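Local coordinates for protein ShdD (Sedimentibacter hydroxybenzoicus, PDB 7AE5) that takes part in the anaerobic, non-oxidative decarboxylation and detoxification of phenolic compounds, its precise biochemical role being unknown, at residues H[1-6]-H[29-34]; H[21-26]-H[36-41]. All blocks are in the same frame, centred on the assembly; numbering follows the deposited sequence.

In the fold
Both contacts lie in the small zinc-binding part of the 68-residue chain, their centres about 14 Å apart. Interaction 1 sits close to the centre of the chain, where the loop before strand 11-16 meets the loop between strands 24-28 and 34-36. Interaction 2 lies further along the same antiparallel sheet, joining strand 24-28 to the chain that leaves strand 34-36. Their segments alternate in sequence, 1-6, 21-26, 29-34 and 36-41, so the two contacts interlock along the chain. They also touch directly: His4 and Tyr33 pack on Pro41, and Met1 on Tyr26. Both are partly buried, and both reach the chain of phenolic acid decarboxylase, consistent with a zinc-stabilised module docked on that subunit.

Interaction 1: residues H[1-6]-H[29-34]; sequences MKCHRC and EKCCYS. With ZN (zinc ion), chain Z.
Cys3, Cys6 and Cys31 converge on one zinc ion, each SG at 2.3 Å from the metal, and Cys28 supplies the fourth sulfur. The thiolates are also hydrogen-bond acceptors. Cys3 SG takes a nearly straight bond from Cys6 N (3.5 Å, 173°) and a weak one from Arg5 N. Across the contact Arg5 grips Cys31 side-on: its chain bends at chi3, which places NE against Cys31 SG (3.4 Å, 170°), while NH2 reaches Cys31 O at 2.8 Å. Both acceptors lie close to the guanidinium plane, and Tyr33 N adds a weak bond to Cys31 SG. Arg5 NH1 finds Gly274 O on the chain of phenolic acid decarboxylase. The positive guanidinium and the N-H donors probably temper the negative charge of the sulfurs. Tyr33 braces this arginine: its CD1 lies over the centre of one guanidinium face, the two planes 50° apart, and Arg5 CB rests over the Tyr33 ring, offset toward the rim. Lys30 passes its CE by Cys6 SG at 4.2 Å and carries NZ to a salt bridge with Asp51. Two CxxC pairs, one before the sheet and one spanning the end of strand 24-28 and the following loop, form a four-cysteine zinc site, consistent with a zinc ribbon.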
# COMPACT_ATOMS: atom_id res chain seq x y z
N MET H 1 -57.14 -15.02 16.74
CA MET H 1 -56.42 -13.83 16.30
C MET H 1 -55.01 -13.81 16.88
O MET H 1 -54.80 -13.40 18.02
CB MET H 1 -57.19 -12.57 16.70
CG MET H 1 -57.16 -11.47 15.65
SD MET H 1 -57.09 -9.83 16.39
CE MET H 1 -58.39 -9.96 17.62
N LYS H 2 -54.05 -14.25 16.08
CA LYS H 2 -52.70 -14.53 16.56
C LYS H 2 -51.80 -13.31 16.41
O LYS H 2 -52.02 -12.42 15.58
CB LYS H 2 -52.11 -15.71 15.80
CG LYS H 2 -52.94 -16.99 15.89
CD LYS H 2 -52.20 -18.20 15.33
CE LYS H 2 -51.04 -17.80 14.43
NZ LYS H 2 -50.32 -18.99 13.89
N CYS H 3 -50.76 -13.28 17.24
CA CYS H 3 -49.74 -12.25 17.14
C CYS H 3 -48.93 -12.44 15.86
O CYS H 3 -48.40 -13.53 15.61
CB CYS H 3 -48.83 -12.29 18.37
SG CYS H 3 -47.24 -11.47 18.14
N HIS H 4 -48.84 -11.39 15.05
CA HIS H 4 -48.21 -11.50 13.74
C HIS H 4 -46.71 -11.78 13.82
O HIS H 4 -46.14 -12.27 12.84
CB HIS H 4 -48.45 -10.23 12.93
CG HIS H 4 -49.90 -9.95 12.67
ND1 HIS H 4 -50.71 -9.31 13.59
CD2 HIS H 4 -50.69 -10.21 11.60
CE1 HIS H 4 -51.93 -9.20 13.10
NE2 HIS H 4 -51.94 -9.73 11.89
N ARG H 5 -46.08 -11.49 14.96
CA ARG H 5 -44.64 -11.63 15.08
C ARG H 5 -44.22 -13.02 15.56
O ARG H 5 -43.35 -13.65 14.96
CB ARG H 5 -44.08 -10.56 16.02
CG ARG H 5 -42.64 -10.78 16.42
CD ARG H 5 -41.95 -9.46 16.72
NE ARG H 5 -42.14 -9.04 18.10
CZ ARG H 5 -41.68 -7.90 18.60
NH1 ARG H 5 -41.02 -7.04 17.86
NH2 ARG H 5 -41.91 -7.62 19.88
N CYS H 6 -44.84 -13.51 16.63
CA CYS H 6 -44.45 -14.77 17.23
C CYS H 6 -45.53 -15.84 17.14
O CYS H 6 -45.30 -16.97 17.60
CB CYS H 6 -44.05 -14.56 18.70
SG CYS H 6 -45.44 -14.41 19.83
N GLU H 29 -48.97 -10.98 24.75
CA GLU H 29 -48.47 -11.12 26.11
C GLU H 29 -47.19 -11.93 26.19
O GLU H 29 -46.59 -12.01 27.27
CB GLU H 29 -49.55 -11.76 27.00
CG GLU H 29 -50.76 -10.87 27.24
CD GLU H 29 -51.43 -11.13 28.57
OE1 GLU H 29 -50.75 -11.06 29.61
OE2 GLU H 29 -52.65 -11.42 28.57
N LYS H 30 -46.74 -12.53 25.08
CA LYS H 30 -45.48 -13.26 25.08
C LYS H 30 -44.31 -12.39 24.62
O LYS H 30 -43.25 -12.39 25.26
CB LYS H 30 -45.59 -14.50 24.20
CG LYS H 30 -44.64 -15.62 24.61
CD LYS H 30 -43.96 -16.26 23.40
CE LYS H 30 -44.84 -17.31 22.76
NZ LYS H 30 -44.07 -18.17 21.81
N CYS H 31 -44.48 -11.64 23.53
CA CYS H 31 -43.38 -10.89 22.94
C CYS H 31 -43.64 -9.39 22.87
O CYS H 31 -42.83 -8.66 22.28
CB CYS H 31 -43.07 -11.43 21.54
SG CYS H 31 -44.17 -10.82 20.24
N CYS H 32 -44.74 -8.91 23.44
CA CYS H 32 -45.07 -7.49 23.59
C CYS H 32 -45.33 -6.78 22.27
O CYS H 32 -45.46 -5.55 22.26
CB CYS H 32 -43.98 -6.73 24.36
SG CYS H 32 -43.39 -7.55 25.85
N TYR H 33 -45.42 -7.50 21.16
CA TYR H 33 -45.78 -6.88 19.90
C TYR H 33 -47.21 -6.34 19.97
O TYR H 33 -48.11 -7.01 20.48
CB TYR H 33 -45.66 -7.87 18.74
CG TYR H 33 -45.83 -7.26 17.37
CD1 TYR H 33 -44.86 -6.43 16.83
CD2 TYR H 33 -46.97 -7.51 16.61
CE1 TYR H 33 -45.01 -5.87 15.57
CE2 TYR H 33 -47.13 -6.96 15.35
CZ TYR H 33 -46.15 -6.14 14.84
OH TYR H 33 -46.31 -5.58 13.59
N SER H 34 -47.40 -5.12 19.48
CA SER H 34 -48.71 -4.48 19.50
C SER H 34 -49.05 -3.94 18.12
O SER H 34 -48.16 -3.62 17.33
CB SER H 34 -48.76 -3.35 20.54
OG SER H 34 -47.86 -2.31 20.20
ZN ZN Z . -46.04 -12.17 20.01

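Interaction 2: residues H[21-26]-H[36-41]; sequences DAWEVY and RSTENP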
# COMPACT_ATOMS: atom_id res chain seq x y z
N ASP H 21 -65.66 4.49 17.59
CA ASP H 21 -65.22 3.10 17.45
C ASP H 21 -64.43 2.95 16.15
O ASP H 21 -64.78 2.14 15.29
CB ASP H 21 -66.42 2.15 17.47
CG ASP H 21 -66.01 0.69 17.62
OD1 ASP H 21 -65.80 0.01 16.59
OD2 ASP H 21 -65.88 0.23 18.78
N ALA H 22 -63.37 3.74 16.01
CA ALA H 22 -62.56 3.67 14.79
C ALA H 22 -61.66 2.44 14.79
O ALA H 22 -61.48 1.81 13.74
CB ALA H 22 -61.74 4.94 14.64
N TRP H 23 -61.08 2.09 15.93
CA TRP H 23 -60.11 1.00 15.97
C TRP H 23 -59.91 0.53 17.40
O TRP H 23 -60.40 1.13 18.36
CB TRP H 23 -58.77 1.44 15.37
CG TRP H 23 -58.33 2.81 15.81
CD1 TRP H 23 -58.39 3.96 15.08
CD2 TRP H 23 -57.75 3.17 17.07
NE1 TRP H 23 -57.89 5.01 15.81
CE2 TRP H 23 -57.49 4.55 17.04
CE3 TRP H 23 -57.42 2.45 18.23
CZ2 TRP H 23 -56.92 5.23 18.11
CZ3 TRP H 23 -56.86 3.13 19.29
CH2 TRP H 23 -56.61 4.51 19.22
N GLU H 24 -59.17 -0.57 17.52
CA GLU H 24 -58.66 -1.08 18.79
C GLU H 24 -57.19 -1.40 18.61
O GLU H 24 -56.69 -1.50 17.48
CB GLU H 24 -59.43 -2.34 19.23
CG GLU H 24 -60.91 -2.32 18.86
CD GLU H 24 -61.77 -3.23 19.73
OE1 GLU H 24 -61.42 -4.43 19.86
OE2 GLU H 24 -62.79 -2.75 20.27
N VAL H 25 -56.48 -1.55 19.72
CA VAL H 25 -55.06 -1.90 19.72
C VAL H 25 -54.88 -3.18 20.51
O VAL H 25 -55.34 -3.28 21.66
CB VAL H 25 -54.18 -0.78 20.28
CG1 VAL H 25 -52.71 -1.14 20.14
CG2 VAL H 25 -54.47 0.54 19.58
N TYR H 26 -54.23 -4.16 19.90
CA TYR H 26 -53.95 -5.45 20.53
C TYR H 26 -52.46 -5.55 20.85
O TYR H 26 -51.63 -4.88 20.24
CB TYR H 26 -54.38 -6.60 19.62
CG TYR H 26 -55.80 -6.46 19.14
CD1 TYR H 26 -56.87 -6.76 19.98
CD2 TYR H 26 -56.08 -6.02 17.85
CE1 TYR H 26 -58.17 -6.63 19.55
CE2 TYR H 26 -57.39 -5.88 17.41
CZ TYR H 26 -58.43 -6.19 18.26
OH TYR H 26 -59.72 -6.06 17.83
N ARG H 36 -52.61 -2.03 15.69
CA ARG H 36 -53.96 -1.52 15.57
C ARG H 36 -54.79 -2.43 14.68
O ARG H 36 -54.28 -3.05 13.74
CB ARG H 36 -53.95 -0.10 15.00
CG ARG H 36 -55.05 0.81 15.52
CD ARG H 36 -54.97 2.18 14.87
NE ARG H 36 -53.64 2.78 14.99
CZ ARG H 36 -53.22 3.45 16.05
NH1 ARG H 36 -53.99 3.63 17.11
NH2 ARG H 36 -51.98 3.95 16.05
N SER H 37 -56.09 -2.51 14.99
CA SER H 37 -57.00 -3.33 14.19
C SER H 37 -57.07 -2.86 12.75
O SER H 37 -57.45 -3.65 11.87
CB SER H 37 -58.40 -3.33 14.81
OG SER H 37 -58.91 -2.01 14.91
N THR H 38 -56.73 -1.60 12.48
CA THR H 38 -56.72 -1.08 11.11
C THR H 38 -55.50 -1.53 10.32
O THR H 38 -55.54 -1.53 9.09
CB THR H 38 -56.79 0.44 11.13
OG1 THR H 38 -55.60 0.97 11.73
CG2 THR H 38 -58.00 0.91 11.91
N GLU H 39 -54.42 -1.91 11.00
CA GLU H 39 -53.23 -2.41 10.33
C GLU H 39 -53.43 -3.86 9.89
O GLU H 39 -54.27 -4.59 10.41
CB GLU H 39 -52.01 -2.32 11.24
CG GLU H 39 -51.46 -0.92 11.45
CD GLU H 39 -50.13 -0.93 12.19
OE1 GLU H 39 -50.14 -0.91 13.44
OE2 GLU H 39 -49.07 -0.97 11.52
N ASN H 40 -52.62 -4.27 8.91
CA ASN H 40 -52.52 -5.66 8.48
C ASN H 40 -51.04 -6.00 8.44
O ASN H 40 -50.44 -6.09 7.37
CB ASN H 40 -53.19 -5.88 7.12
N PRO H 41 -50.42 -6.20 9.61
CA PRO H 41 -48.95 -6.22 9.67
C PRO H 41 -48.37 -7.47 9.03
O PRO H 41 -48.79 -8.59 9.31
CB PRO H 41 -48.66 -6.18 11.18
CG PRO H 41 -49.96 -5.81 11.84
CD PRO H 41 -51.03 -6.35 10.94
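Arg36 runs over one face of the Trp23 indole, crossing it from the five-membered to the six-membered ring. Its CD sits 3.7 Å from the centroid of the five-membered ring, a CH-pi contact, and CZ lies 4.5 Å from the centroid of the six-membered ring, only 8° off the normal. This cation-pi contact is not a flat stack: the guanidinium stands steeply on the indole, the planes 71° apart, and presents its edge, with NH1 3.3 Å above the ring plane. The chain bends at chi3 (-53°), which swings NE out of the line of the extended CG-CD portion. Val25 CG2 approaches NH1 obliquely. The guanidinium is also held from outside, by a salt bridge from NH2 to Glu31 and a hydrogen bond from NH1 to Tyr59, both of the chain of phenolic acid decarboxylase; Trp23 NE1 donates a hydrogen bond to Lys57 O of that chain. An alanine in place of Trp23 would probably deprive Arg36 of its aromatic platform, leave Lys57 O without this donor and open a gap at the subunit interface.

Beside the indole, Thr38 CG2 packs on Trp23 CB at 3.6 Å. Ser37 holds Glu24 with two bonds, one through its backbone N to Glu24 O (2.8 Å) and one through its side chain, where OG, set between the backbone N and carbonyl carbon, accepts from Glu24 N at 3.0 Å. Tyr26 CE2 meets Ser37 CB obliquely. Val25 and Arg36 form an antiparallel non-hydrogen-bonded pair, and a type I beta turn begins at Arg36 itself and runs to Glu39, closed by Glu39 N to Arg36 O. Strand 24-28 thus pairs with the end of edge strand 34-36 in a three-stranded antiparallel sheet, the Arg36-Trp23 cation-pi contact lying where that sheet meets the phenolic acid decarboxylase chain.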